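Local coordinates for occlusion-derived virus envelope protein E66 (Autographa californica nucleopolyhedrovirus, PDB 3VSN) that cleaves non-sulfated chondroitin as a lyase of the viral envelope, is essential for oral infectivity and may digest the chondroitin sulfate barrier of the host midgut peritrophic matrix, at residues L120-P125 against L172-P177; Y254-Y259 against N307-F312; R281-V286 against I313-A318. All blocks are in the same frame, centred on the assembly; numbering follows the deposited sequence.

In the fold
Contact 1 closes first along the chain, within the alpha-helical part of this lyase, where the loop after helix 103-119 meets the end of helix 161-175; its centre lies 37 Å from that of the chain. Contacts 2 and 3 follow with alternating segments: helix 253-258, helix 276-284, then residues 307-312 and 313-318, one continuous stretch leading to strand 318-322. Their centres are 13 Å apart and they touch, among others through Tyr315 OH on Ile309 O and Phe312 against Ile283. Contact 1 is 30 Å from contact 2 and 41 Å from contact 3, centre to centre. The pair ties helices 253-258, which carries the catalytic Tyr254, and 276-284 to the chain entering strand 318-322.

Contact 1: residues L120-P125 against L172-P177; sequences LPDPPP and LGLYLP
In the alpha-helical toroid that forms the N-terminal part of this lyase, a proline-rich loop after helix 103-119 is folded against the C-terminal end of helix 161-175, where Tyr175 and Leu174 meet five of its residues. With CG anti to the carbonyl carbon (chi1 -80°), Tyr175 carries its phenol into the curve of the loop and donates a hydrogen bond from OH to Pro121 O, 2.8 Å long. The hydroxyl lies in the carbonyl plane on a lone pair, with a C=O...O angle of 125°. Pro124 lies over one face of the ring: its CB is 3.9 Å from the centroid, 14° off the normal, a CH-pi contact displaced toward the rim. Leu120 CD2 adds apolar packing 4.0 Å from Tyr175 CZ, and Pro125 CD lies 4.0 Å from Tyr175 CE2.

Leu174 takes the part of the loop from Asp122 to Pro124. Its CD2 packs against Pro124 CD at 3.9 Å, while CD1 comes to 3.4 Å from Asp122 OD2. Asp122 OD1 is itself hydrogen-bonded to Tyr170 of the same helix. Proline suits the loop because its ring offers a rigid apolar surface without an N-H to satisfy, and the cis peptide before Pro123 helps turn the chain between Asp122 and Pro124. Tyrosine in turn joins a flat face for proline to a hydroxyl for a carbonyl. The one direct hydrogen bond across the contact therefore fixes where the phenol ends, while the proline on its face limits how the ring can tilt.

Contact 2: residues Y254-Y259 against N307-F312; sequences YLINSY and NVIGNF
Residues 254-259 lie beside the irregular, coiled backbone of 307-312, with Ile256 and Ile309 nearest at 6.8 Å between CA atoms and Tyr259 and Phe312 at 7.5 Å. The main event is an offset stack of the Tyr259 and Phe312 rings, centroids 4.0 Å apart and planes within 9° of parallel. The two side chains slide past each other in opposite directions, which lays each CB over the other ring: Tyr259 CB sits 3.8 Å from the Phe312 centroid, and Phe312 CB packs on the phenol in the same manner. Tyr259 reaches this position with CG anti to its backbone N (chi1 -167°), whereas Phe312 has CG anti to its carbonyl carbon. On the face of the Phe312 ring opposite Tyr259 lies Ile309 CA, so the phenyl is sandwiched, and Ile256 O approaches its edge, 3.7 Å from CZ.

Here the helical part of the lyase hands over to the chain that leads to strand 318-322. Helix 253-258 also carries Tyr254, the catalytic proton donor, although that side chain takes no part in this packing.

Branched aliphatic residues pack beside the phenyl ring. Ile256 CG2 meets Val308 CG2 at 3.7 Å, and Ile256 CG1 touches Phe312 CE2 at 4.1 Å. Phenylalanine fits a buried site walled on both faces, while tyrosine at 259 can place a polar end at the margin: a water lies 2.8 Å from Tyr259 OH, in the plane of the ring, and donates to Phe312 O.

Contact 3: residues R281-V286 against I313-A318; sequences RAIENV and ITYPLA
Residues 313-318, an extended chain that leads into strand 318-322, run past the final turn of helix 276-284, with Glu284 and Tyr315 nearest at 6.4 Å between CA atoms. A helix is thus packed against the linker to a strand, at the junction of the helical and beta parts of the lyase. Ile313 presses its CD1 into the angle between two helix residues, meeting Glu284 CG at 3.4 Å and Ile283 CG2 at 3.8 Å. Its CG1 is held between the backbone N and the carbonyl carbon (chi1 62°), and from there it also lies over the centre of the Tyr315 ring, 3.7 Å above the plane. Isoleucine suits both positions, since its two branches can touch different neighbours at once.

Tyr315 brings its phenol end to Ile283, whose CG2 comes to 3.3 Å from Tyr315 OH and also packs on CZ, while Ile283 O lies near the plane at the ring's edge. The hydroxyl is hydrogen-bonded to Ile309 O. Glu284, partly exposed, joins an apolar CG to a charged end and crosses Pro316 at about a right angle, with OE2 3.5 Å from Pro316 CD. Arg281, one turn earlier, forms a salt bridge from NH2 to the anti lone pair of Glu284 OE1 at 3.0 Å. The other oxygen, OE2, accepts a hydrogen bond from a water at 2.8 Å, and that water also donates to Thr314 O.

Contact 1: residues L120-P125 against L172-P177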
ATOM      1  N   LEU A 120      19.835 -30.630  13.732  1.00 27.50           N
ATOM      2  CA  LEU A 120      20.575 -29.409  14.056  1.00 27.81           C
ATOM      3  C   LEU A 120      21.952 -29.698  14.658  1.00 28.40           C
ATOM      4  O   LEU A 120      22.059 -30.465  15.619  1.00 28.63           O
ATOM      5  CB  LEU A 120      19.762 -28.506  14.997  1.00 26.90           C
ATOM      6  CG  LEU A 120      18.496 -27.826  14.462  1.00 26.67           C
ATOM      7  CD1 LEU A 120      17.750 -27.136  15.596  1.00 26.49           C
ATOM      8  CD2 LEU A 120      18.817 -26.830  13.356  1.00 26.34           C
ATOM      9  N   PRO A 121      23.013 -29.095  14.083  1.00 28.66           N
ATOM     10  CA  PRO A 121      24.365 -29.195  14.632  1.00 28.76           C
ATOM     11  C   PRO A 121      24.483 -28.609  16.035  1.00 29.00           C
ATOM     12  O   PRO A 121      23.867 -27.581  16.344  1.00 28.37           O
ATOM     13  CB  PRO A 121      25.204 -28.371  13.654  1.00 29.04           C
ATOM     14  CG  PRO A 121      24.464 -28.457  12.367  1.00 29.12           C
ATOM     15  CD  PRO A 121      23.012 -28.461  12.750  1.00 28.85           C
ATOM     16  N   ASP A 122      25.272 -29.280  16.868  1.00 28.78           N
ATOM     17  CA  ASP A 122      25.573 -28.838  18.219  1.00 29.28           C
ATOM     18  C   ASP A 122      27.075 -29.062  18.421  1.00 29.64           C
ATOM     19  O   ASP A 122      27.528 -30.207  18.420  1.00 29.58           O
ATOM     20  CB  ASP A 122      24.751 -29.650  19.228  1.00 29.04           C
ATOM     21  CG  ASP A 122      24.803 -29.084  20.641  1.00 28.92           C
ATOM     22  OD1 ASP A 122      24.020 -29.564  21.483  1.00 29.15           O
ATOM     23  OD2 ASP A 122      25.605 -28.171  20.926  1.00 29.49           O
ATOM     24  N   PRO A 123      27.856 -27.973  18.578  1.00 30.20           N
ATOM     25  CA  PRO A 123      27.444 -26.566  18.674  1.00 30.04           C
ATOM     26  C   PRO A 123      26.948 -25.991  17.337  1.00 29.99           C
ATOM     27  O   PRO A 123      27.262 -26.547  16.281  1.00 29.66           O
ATOM     28  CB  PRO A 123      28.731 -25.862  19.115  1.00 30.14           C
ATOM     29  CG  PRO A 123      29.821 -26.692  18.532  1.00 30.29           C
ATOM     30  CD  PRO A 123      29.327 -28.112  18.579  1.00 30.42           C
ATOM     31  N   PRO A 124      26.170 -24.887  17.380  1.00 30.22           N
ATOM     32  CA  PRO A 124      25.690 -24.272  16.141  1.00 30.59           C
ATOM     33  C   PRO A 124      26.852 -23.755  15.286  1.00 31.52           C
ATOM     34  O   PRO A 124      27.922 -23.465  15.826  1.00 31.12           O
ATOM     35  CB  PRO A 124      24.830 -23.103  16.638  1.00 30.64           C
ATOM     36  CG  PRO A 124      25.355 -22.795  18.000  1.00 30.34           C
ATOM     37  CD  PRO A 124      25.725 -24.133  18.571  1.00 30.19           C
ATOM     38  N   PRO A 125      26.652 -23.648  13.959  1.00 32.27           N
ATOM     39  CA  PRO A 125      27.726 -23.138  13.103  1.00 33.11           C
ATOM     40  C   PRO A 125      28.037 -21.667  13.379  1.00 33.98           C
ATOM     41  O   PRO A 125      27.169 -20.925  13.847  1.00 33.34           O
ATOM     42  CB  PRO A 125      27.163 -23.308  11.688  1.00 33.06           C
ATOM     43  CG  PRO A 125      25.683 -23.335  11.860  1.00 32.98           C
ATOM     44  CD  PRO A 125      25.435 -23.980  13.191  1.00 32.67           C
ATOM     45  N   LEU A 172      16.985 -23.031  21.178  1.00 19.98           N
ATOM     46  CA  LEU A 172      16.991 -21.588  20.951  1.00 20.20           C
ATOM     47  C   LEU A 172      18.100 -20.937  21.769  1.00 20.65           C
ATOM     48  O   LEU A 172      18.653 -19.921  21.360  1.00 20.79           O
ATOM     49  CB  LEU A 172      15.621 -20.952  21.224  1.00 19.69           C
ATOM     50  CG  LEU A 172      14.462 -21.398  20.318  1.00 19.56           C
ATOM     51  CD1 LEU A 172      13.302 -20.419  20.419  1.00 19.12           C
ATOM     52  CD2 LEU A 172      14.890 -21.546  18.861  1.00 19.63           C
ATOM     53  N   GLY A 173      18.436 -21.541  22.909  1.00 20.92           N
ATOM     54  CA  GLY A 173      19.605 -21.126  23.686  1.00 21.47           C
ATOM     55  C   GLY A 173      20.865 -21.150  22.839  1.00 21.53           C
ATOM     56  O   GLY A 173      21.731 -20.285  22.974  1.00 21.91           O
ATOM     57  N   LEU A 174      20.951 -22.136  21.949  1.00 21.73           N
ATOM     58  CA  LEU A 174      22.073 -22.251  21.026  1.00 21.95           C
ATOM     59  C   LEU A 174      21.926 -21.366  19.786  1.00 22.36           C
ATOM     60  O   LEU A 174      22.853 -20.636  19.437  1.00 22.32           O
ATOM     61  CB  LEU A 174      22.282 -23.707  20.599  1.00 22.11           C
ATOM     62  CG  LEU A 174      22.825 -24.719  21.615  1.00 22.27           C
ATOM     63  CD1 LEU A 174      22.932 -26.080  20.949  1.00 22.33           C
ATOM     64  CD2 LEU A 174      24.176 -24.302  22.183  1.00 22.64           C
ATOM     65  N   TYR A 175      20.767 -21.435  19.129  1.00 22.16           N
ATOM     66  CA  TYR A 175      20.578 -20.796  17.820  1.00 22.49           C
ATOM     67  C   TYR A 175      20.100 -19.347  17.867  1.00 22.31           C
ATOM     68  O   TYR A 175      20.253 -18.606  16.893  1.00 22.50           O
ATOM     69  CB  TYR A 175      19.670 -21.650  16.931  1.00 22.62           C
ATOM     70  CG  TYR A 175      20.422 -22.789  16.292  1.00 23.31           C
ATOM     71  CD1 TYR A 175      20.673 -23.967  16.998  1.00 23.29           C
ATOM     72  CD2 TYR A 175      20.912 -22.681  14.991  1.00 23.52           C
ATOM     73  CE1 TYR A 175      21.377 -25.008  16.423  1.00 23.64           C
ATOM     74  CE2 TYR A 175      21.617 -23.721  14.404  1.00 23.87           C
ATOM     75  CZ  TYR A 175      21.846 -24.880  15.125  1.00 23.91           C
ATOM     76  OH  TYR A 175      22.547 -25.912  14.553  1.00 24.33           O
ATOM     77  N   LEU A 176      19.532 -18.954  19.001  1.00 22.24           N
ATOM     78  CA  LEU A 176      19.081 -17.585  19.216  1.00 22.18           C
ATOM     79  C   LEU A 176      19.497 -17.149  20.629  1.00 22.37           C
ATOM     80  O   LEU A 176      18.643 -16.912  21.490  1.00 22.07           O
ATOM     81  CB  LEU A 176      17.561 -17.509  19.016  1.00 22.14           C
ATOM     82  CG  LEU A 176      16.840 -16.173  18.826  1.00 22.09           C
ATOM     83  CD1 LEU A 176      17.412 -15.397  17.647  1.00 22.07           C
ATOM     84  CD2 LEU A 176      15.348 -16.414  18.630  1.00 21.75           C
ATOM     85  N   PRO A 177      20.825 -17.062  20.879  1.00 22.97           N
ATOM     86  CA  PRO A 177      21.340 -16.810  22.235  1.00 23.04           C
ATOM     87  C   PRO A 177      20.970 -15.436  22.799  1.00 23.45           C
ATOM     88  O   PRO A 177      20.878 -15.278  24.018  1.00 23.59           O
ATOM     89  CB  PRO A 177      22.858 -16.941  22.069  1.00 23.28           C
ATOM     90  CG  PRO A 177      23.115 -16.678  20.626  1.00 23.14           C
ATOM     91  CD  PRO A 177      21.919 -17.210  19.899  1.00 22.84           C
TER

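Contact 2: residues Y254-Y259 against N307-F312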
ATOM      1  N   TYR A 254       8.413  -3.047   4.175  1.00 18.00           N
ATOM      2  CA  TYR A 254       9.032  -3.149   5.501  1.00 18.20           C
ATOM      3  C   TYR A 254       7.995  -3.303   6.614  1.00 18.23           C
ATOM      4  O   TYR A 254       8.160  -4.132   7.516  1.00 18.35           O
ATOM      5  CB  TYR A 254       9.917  -1.927   5.771  1.00 18.46           C
ATOM      6  CG  TYR A 254      10.727  -1.981   7.054  1.00 18.64           C
ATOM      7  CD1 TYR A 254      11.840  -2.815   7.168  1.00 18.85           C
ATOM      8  CD2 TYR A 254      10.394  -1.179   8.143  1.00 18.87           C
ATOM      9  CE1 TYR A 254      12.588  -2.857   8.338  1.00 19.17           C
ATOM     10  CE2 TYR A 254      11.142  -1.209   9.315  1.00 19.01           C
ATOM     11  CZ  TYR A 254      12.237  -2.047   9.406  1.00 19.20           C
ATOM     12  OH  TYR A 254      12.978  -2.081  10.573  1.00 19.55           O
ATOM     13  N   LEU A 255       6.935  -2.502   6.549  1.00 17.96           N
ATOM     14  CA  LEU A 255       5.850  -2.581   7.522  1.00 17.96           C
ATOM     15  C   LEU A 255       5.026  -3.850   7.363  1.00 17.91           C
ATOM     16  O   LEU A 255       4.705  -4.503   8.355  1.00 18.06           O
ATOM     17  CB  LEU A 255       4.935  -1.352   7.440  1.00 17.82           C
ATOM     18  CG  LEU A 255       5.453  -0.002   7.938  1.00 17.99           C
ATOM     19  CD1 LEU A 255       4.323   1.018   7.913  1.00 17.81           C
ATOM     20  CD2 LEU A 255       6.043  -0.103   9.337  1.00 17.97           C
ATOM     21  N   ILE A 256       4.685  -4.194   6.120  1.00 18.01           N
ATOM     22  CA  ILE A 256       3.858  -5.372   5.834  1.00 18.37           C
ATOM     23  C   ILE A 256       4.500  -6.667   6.343  1.00 18.74           C
ATOM     24  O   ILE A 256       3.818  -7.508   6.941  1.00 18.37           O
ATOM     25  CB  ILE A 256       3.505  -5.482   4.329  1.00 18.61           C
ATOM     26  CG1 ILE A 256       2.518  -4.376   3.926  1.00 18.65           C
ATOM     27  CG2 ILE A 256       2.914  -6.851   3.999  1.00 18.84           C
ATOM     28  CD1 ILE A 256       2.366  -4.188   2.427  1.00 18.83           C
ATOM     29  N   ASN A 257       5.808  -6.809   6.125  1.00 19.22           N
ATOM     30  CA  ASN A 257       6.528  -8.040   6.468  1.00 19.97           C
ATOM     31  C   ASN A 257       6.639  -8.337   7.958  1.00 19.38           C
ATOM     32  O   ASN A 257       6.663  -9.501   8.359  1.00 19.43           O
ATOM     33  CB  ASN A 257       7.933  -8.027   5.858  1.00 21.46           C
ATOM     34  CG  ASN A 257       7.978  -8.675   4.496  1.00 23.39           C
ATOM     35  OD1 ASN A 257       7.775  -9.884   4.360  1.00 24.60           O
ATOM     36  ND2 ASN A 257       8.247  -7.874   3.471  1.00 24.51           N
ATOM     37  N   SER A 258       6.704  -7.286   8.771  1.00 18.91           N
ATOM     38  CA  SER A 258       6.911  -7.482  10.202  0.50 18.47           C
ATOM     39  C   SER A 258       5.748  -6.995  11.064  1.00 18.15           C
ATOM     40  O   SER A 258       5.795  -7.103  12.292  1.00 17.88           O
ATOM     41  CB  SER A 258       8.242  -6.867  10.646  0.50 18.60           C
ATOM     42  OG  SER A 258       9.335  -7.620  10.137  0.50 18.40           O
ATOM     43  N   TYR A 259       4.684  -6.509  10.420  1.00 17.50           N
ATOM     44  CA  TYR A 259       3.523  -5.985  11.153  1.00 17.19           C
ATOM     45  C   TYR A 259       2.974  -6.924  12.232  1.00 16.70           C
ATOM     46  O   TYR A 259       2.624  -6.464  13.322  1.00 16.48           O
ATOM     47  CB  TYR A 259       2.391  -5.563  10.210  1.00 17.06           C
ATOM     48  CG  TYR A 259       1.322  -4.734  10.894  1.00 17.50           C
ATOM     49  CD1 TYR A 259       0.243  -5.343  11.542  1.00 17.63           C
ATOM     50  CD2 TYR A 259       1.390  -3.342  10.898  1.00 17.61           C
ATOM     51  CE1 TYR A 259      -0.732  -4.588  12.176  1.00 18.09           C
ATOM     52  CE2 TYR A 259       0.417  -2.578  11.527  1.00 18.26           C
ATOM     53  CZ  TYR A 259      -0.640  -3.206  12.162  1.00 18.22           C
ATOM     54  OH  TYR A 259      -1.605  -2.454  12.787  1.00 19.14           O
ATOM     55  N   ASN A 307      -2.191  -9.791   0.676  1.00 15.83           N
ATOM     56  CA  ASN A 307      -3.095 -10.741   1.321  1.00 16.14           C
ATOM     57  C   ASN A 307      -3.136 -10.633   2.854  1.00 15.74           C
ATOM     58  O   ASN A 307      -3.821 -11.419   3.510  1.00 15.44           O
ATOM     59  CB  ASN A 307      -2.844 -12.187   0.842  1.00 17.09           C
ATOM     60  CG  ASN A 307      -1.468 -12.713   1.214  1.00 17.97           C
ATOM     61  OD1 ASN A 307      -0.750 -12.126   2.026  1.00 18.81           O
ATOM     62  ND2 ASN A 307      -1.095 -13.840   0.618  1.00 18.73           N
ATOM     63  N   VAL A 308      -2.415  -9.657   3.414  1.00 15.27           N
ATOM     64  CA  VAL A 308      -2.433  -9.421   4.871  1.00 15.16           C
ATOM     65  C   VAL A 308      -2.885  -8.018   5.316  1.00 15.07           C
ATOM     66  O   VAL A 308      -3.453  -7.872   6.400  1.00 15.02           O
ATOM     67  CB  VAL A 308      -1.088  -9.774   5.563  1.00 14.95           C
ATOM     68  CG1 VAL A 308      -0.837 -11.275   5.527  1.00 14.87           C
ATOM     69  CG2 VAL A 308       0.080  -9.007   4.950  1.00 14.97           C
ATOM     70  N   ILE A 309      -2.634  -6.997   4.497  1.00 14.95           N
ATOM     71  CA  ILE A 309      -2.896  -5.606   4.911  1.00 15.02           C
ATOM     72  C   ILE A 309      -4.341  -5.376   5.370  1.00 14.70           C
ATOM     73  O   ILE A 309      -4.591  -4.556   6.250  1.00 14.60           O
ATOM     74  CB  ILE A 309      -2.472  -4.575   3.834  1.00 15.09           C
ATOM     75  CG1 ILE A 309      -2.206  -3.203   4.476  1.00 15.26           C
ATOM     76  CG2 ILE A 309      -3.512  -4.491   2.721  1.00 14.98           C
ATOM     77  CD1 ILE A 309      -1.430  -2.234   3.603  1.00 15.13           C
ATOM     78  N   GLY A 310      -5.283  -6.114   4.785  1.00 14.61           N
ATOM     79  CA  GLY A 310      -6.693  -5.995   5.151  1.00 14.71           C
ATOM     80  C   GLY A 310      -6.982  -6.440   6.579  1.00 14.78           C
ATOM     81  O   GLY A 310      -8.006  -6.067   7.156  1.00 14.60           O
ATOM     82  N   ASN A 311      -6.068  -7.231   7.144  1.00 14.76           N
ATOM     83  CA  ASN A 311      -6.210  -7.770   8.499  1.00 14.89           C
ATOM     84  C   ASN A 311      -5.420  -6.997   9.555  1.00 14.85           C
ATOM     85  O   ASN A 311      -5.441  -7.358  10.736  1.00 15.12           O
ATOM     86  CB  ASN A 311      -5.796  -9.252   8.524  1.00 15.01           C
ATOM     87  CG  ASN A 311      -6.570 -10.090   7.526  1.00 15.23           C
ATOM     88  OD1 ASN A 311      -7.772  -9.911   7.356  1.00 15.62           O
ATOM     89  ND2 ASN A 311      -5.881 -11.012   6.860  1.00 15.22           N
ATOM     90  N   PHE A 312      -4.728  -5.939   9.139  1.00 14.73           N
ATOM     91  CA  PHE A 312      -3.872  -5.184  10.060  1.00 14.81           C
ATOM     92  C   PHE A 312      -4.672  -4.353  11.059  1.00 15.10           C
ATOM     93  O   PHE A 312      -4.317  -4.277  12.241  1.00 14.85           O
ATOM     94  CB  PHE A 312      -2.907  -4.267   9.299  1.00 14.69           C
ATOM     95  CG  PHE A 312      -1.757  -4.982   8.631  1.00 14.48           C
ATOM     96  CD1 PHE A 312      -1.588  -6.364   8.734  1.00 14.52           C
ATOM     97  CD2 PHE A 312      -0.812  -4.251   7.926  1.00 14.52           C
ATOM     98  CE1 PHE A 312      -0.513  -6.996   8.119  1.00 14.27           C
ATOM     99  CE2 PHE A 312       0.265  -4.872   7.315  1.00 14.56           C
ATOM    100  CZ  PHE A 312       0.413  -6.249   7.406  1.00 14.43           C
TER
HETATM  101  O   HOH W   1      -3.433  -3.331  14.668  1.00 22.44           O

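Contact 3: residues R281-V286 against I313-A318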
ATOM      1  N   ARG A 281      -2.545   5.019  11.291  1.00 15.43           N
ATOM      2  CA  ARG A 281      -2.783   6.049  10.282  1.00 15.42           C
ATOM      3  C   ARG A 281      -2.065   5.751   8.959  1.00 14.76           C
ATOM      4  O   ARG A 281      -2.622   5.983   7.888  1.00 14.24           O
ATOM      5  CB  ARG A 281      -2.392   7.433  10.814  1.00 15.80           C
ATOM      6  CG  ARG A 281      -3.342   7.991  11.878  1.00 16.63           C
ATOM      7  CD  ARG A 281      -4.669   8.477  11.299  1.00 17.00           C
ATOM      8  NE  ARG A 281      -4.439   9.448  10.232  1.00 17.29           N
ATOM      9  CZ  ARG A 281      -4.668   9.233   8.940  1.00 17.40           C
ATOM     10  NH1 ARG A 281      -4.392  10.189   8.061  1.00 17.48           N
ATOM     11  NH2 ARG A 281      -5.175   8.077   8.518  1.00 17.30           N
ATOM     12  N   ALA A 282      -0.841   5.231   9.042  1.00 14.32           N
ATOM     13  CA  ALA A 282      -0.084   4.832   7.849  1.00 14.28           C
ATOM     14  C   ALA A 282      -0.805   3.755   7.040  1.00 14.12           C
ATOM     15  O   ALA A 282      -0.797   3.786   5.807  1.00 14.03           O
ATOM     16  CB  ALA A 282       1.309   4.356   8.233  1.00 14.25           C
ATOM     17  N   ILE A 283      -1.424   2.806   7.740  1.00 13.85           N
ATOM     18  CA  ILE A 283      -2.168   1.732   7.085  1.00 13.79           C
ATOM     19  C   ILE A 283      -3.498   2.259   6.532  1.00 13.72           C
ATOM     20  O   ILE A 283      -3.869   1.935   5.400  1.00 13.47           O
ATOM     21  CB  ILE A 283      -2.365   0.510   8.020  1.00 13.82           C
ATOM     22  CG1 ILE A 283      -1.005  -0.048   8.500  1.00 13.81           C
ATOM     23  CG2 ILE A 283      -3.206  -0.574   7.350  1.00 13.71           C
ATOM     24  CD1 ILE A 283      -0.042  -0.487   7.411  1.00 13.87           C
ATOM     25  N   GLU A 284      -4.198   3.081   7.319  1.00 13.56           N
ATOM     26  CA  GLU A 284      -5.423   3.740   6.846  1.00 13.69           C
ATOM     27  C   GLU A 284      -5.162   4.536   5.571  1.00 13.46           C
ATOM     28  O   GLU A 284      -5.989   4.555   4.656  1.00 13.25           O
ATOM     29  CB  GLU A 284      -5.986   4.684   7.909  1.00 14.09           C
ATOM     30  CG  GLU A 284      -6.551   3.991   9.134  1.00 14.55           C
ATOM     31  CD  GLU A 284      -7.096   4.962  10.166  1.00 15.11           C
ATOM     32  OE1 GLU A 284      -6.863   6.187  10.043  1.00 15.47           O
ATOM     33  OE2 GLU A 284      -7.766   4.489  11.105  1.00 15.51           O
ATOM     34  N   ASN A 285      -4.000   5.183   5.519  1.00 13.22           N
ATOM     35  CA  ASN A 285      -3.648   6.056   4.400  1.00 13.35           C
ATOM     36  C   ASN A 285      -3.494   5.359   3.046  1.00 13.37           C
ATOM     37  O   ASN A 285      -3.562   6.022   2.010  1.00 13.18           O
ATOM     38  CB  ASN A 285      -2.392   6.877   4.719  1.00 13.24           C
ATOM     39  CG  ASN A 285      -2.688   8.094   5.574  1.00 13.34           C
ATOM     40  OD1 ASN A 285      -3.846   8.462   5.770  1.00 13.67           O
ATOM     41  ND2 ASN A 285      -1.637   8.729   6.092  1.00 13.20           N
ATOM     42  N   VAL A 286      -3.290   4.039   3.044  1.00 13.27           N
ATOM     43  CA  VAL A 286      -3.047   3.316   1.780  1.00 13.45           C
ATOM     44  C   VAL A 286      -3.848   2.020   1.583  1.00 13.52           C
ATOM     45  O   VAL A 286      -4.055   1.589   0.449  1.00 13.50           O
ATOM     46  CB  VAL A 286      -1.538   3.020   1.540  1.00 13.47           C
ATOM     47  CG1 VAL A 286      -0.703   4.296   1.592  1.00 13.53           C
ATOM     48  CG2 VAL A 286      -1.006   1.977   2.522  1.00 13.50           C
ATOM     49  N   ILE A 313      -5.734  -3.718  10.563  1.00 15.12           N
ATOM     50  CA  ILE A 313      -6.555  -2.796  11.342  1.00 15.66           C
ATOM     51  C   ILE A 313      -8.026  -2.930  10.944  1.00 15.66           C
ATOM     52  O   ILE A 313      -8.349  -3.587   9.953  1.00 15.51           O
ATOM     53  CB  ILE A 313      -6.116  -1.323  11.145  1.00 15.46           C
ATOM     54  CG1 ILE A 313      -6.269  -0.897   9.678  1.00 15.50           C
ATOM     55  CG2 ILE A 313      -4.686  -1.110  11.627  1.00 15.53           C
ATOM     56  CD1 ILE A 313      -6.174   0.598   9.461  1.00 15.40           C
ATOM     57  N   THR A 314      -8.908  -2.325  11.738  1.00 15.41           N
ATOM     58  CA  THR A 314     -10.285  -2.091  11.325  1.00 15.30           C
ATOM     59  C   THR A 314     -10.304  -0.735  10.630  1.00 14.92           C
ATOM     60  O   THR A 314      -9.951   0.283  11.235  1.00 14.96           O
ATOM     61  CB  THR A 314     -11.263  -2.096  12.517  1.00 15.60           C
ATOM     62  OG1 THR A 314     -11.260  -3.390  13.127  1.00 16.02           O
ATOM     63  CG2 THR A 314     -12.689  -1.768  12.056  1.00 15.53           C
ATOM     64  N   TYR A 315     -10.704  -0.731   9.361  1.00 14.28           N
ATOM     65  CA  TYR A 315     -10.644   0.466   8.527  1.00 14.01           C
ATOM     66  C   TYR A 315     -11.914   1.308   8.651  1.00 13.87           C
ATOM     67  O   TYR A 315     -13.016   0.768   8.536  1.00 14.11           O
ATOM     68  CB  TYR A 315     -10.475   0.072   7.059  1.00 13.66           C
ATOM     69  CG  TYR A 315      -9.131  -0.511   6.682  1.00 13.54           C
ATOM     70  CD1 TYR A 315      -8.848  -1.867   6.881  1.00 13.36           C
ATOM     71  CD2 TYR A 315      -8.153   0.286   6.086  1.00 13.33           C
ATOM     72  CE1 TYR A 315      -7.623  -2.404   6.513  1.00 13.12           C
ATOM     73  CE2 TYR A 315      -6.924  -0.240   5.720  1.00 13.14           C
ATOM     74  CZ  TYR A 315      -6.663  -1.583   5.933  1.00 13.19           C
ATOM     75  OH  TYR A 315      -5.447  -2.105   5.556  1.00 12.98           O
ATOM     76  N   PRO A 316     -11.766   2.631   8.867  1.00 13.50           N
ATOM     77  CA  PRO A 316     -12.931   3.513   8.855  1.00 13.32           C
ATOM     78  C   PRO A 316     -13.352   3.865   7.427  1.00 13.26           C
ATOM     79  O   PRO A 316     -12.540   3.778   6.503  1.00 13.14           O
ATOM     80  CB  PRO A 316     -12.424   4.764   9.574  1.00 13.35           C
ATOM     81  CG  PRO A 316     -10.965   4.801   9.270  1.00 13.39           C
ATOM     82  CD  PRO A 316     -10.521   3.364   9.174  1.00 13.56           C
ATOM     83  N   LEU A 317     -14.614   4.241   7.254  1.00 13.21           N
ATOM     84  CA  LEU A 317     -15.083   4.809   5.997  1.00 13.07           C
ATOM     85  C   LEU A 317     -14.701   6.279   6.046  1.00 12.94           C
ATOM     86  O   LEU A 317     -15.252   7.038   6.843  1.00 13.18           O
ATOM     87  CB  LEU A 317     -16.602   4.645   5.857  1.00 13.28           C
ATOM     88  CG  LEU A 317     -17.197   3.234   5.987  1.00 13.58           C
ATOM     89  CD1 LEU A 317     -18.685   3.301   6.310  1.00 13.59           C
ATOM     90  CD2 LEU A 317     -16.946   2.400   4.738  1.00 13.47           C
ATOM     91  N   ALA A 318     -13.739   6.677   5.217  1.00 12.56           N
ATOM     92  CA  ALA A 318     -13.140   8.000   5.343  1.00 12.35           C
ATOM     93  C   ALA A 318     -12.337   8.415   4.126  1.00 12.25           C
ATOM     94  O   ALA A 318     -11.957   7.584   3.297  1.00 12.30           O
ATOM     95  CB  ALA A 318     -12.250   8.057   6.582  1.00 12.41           C
TER
HETATM   96  O   HOH W   2      -8.147   1.997  12.309  1.00 17.25           O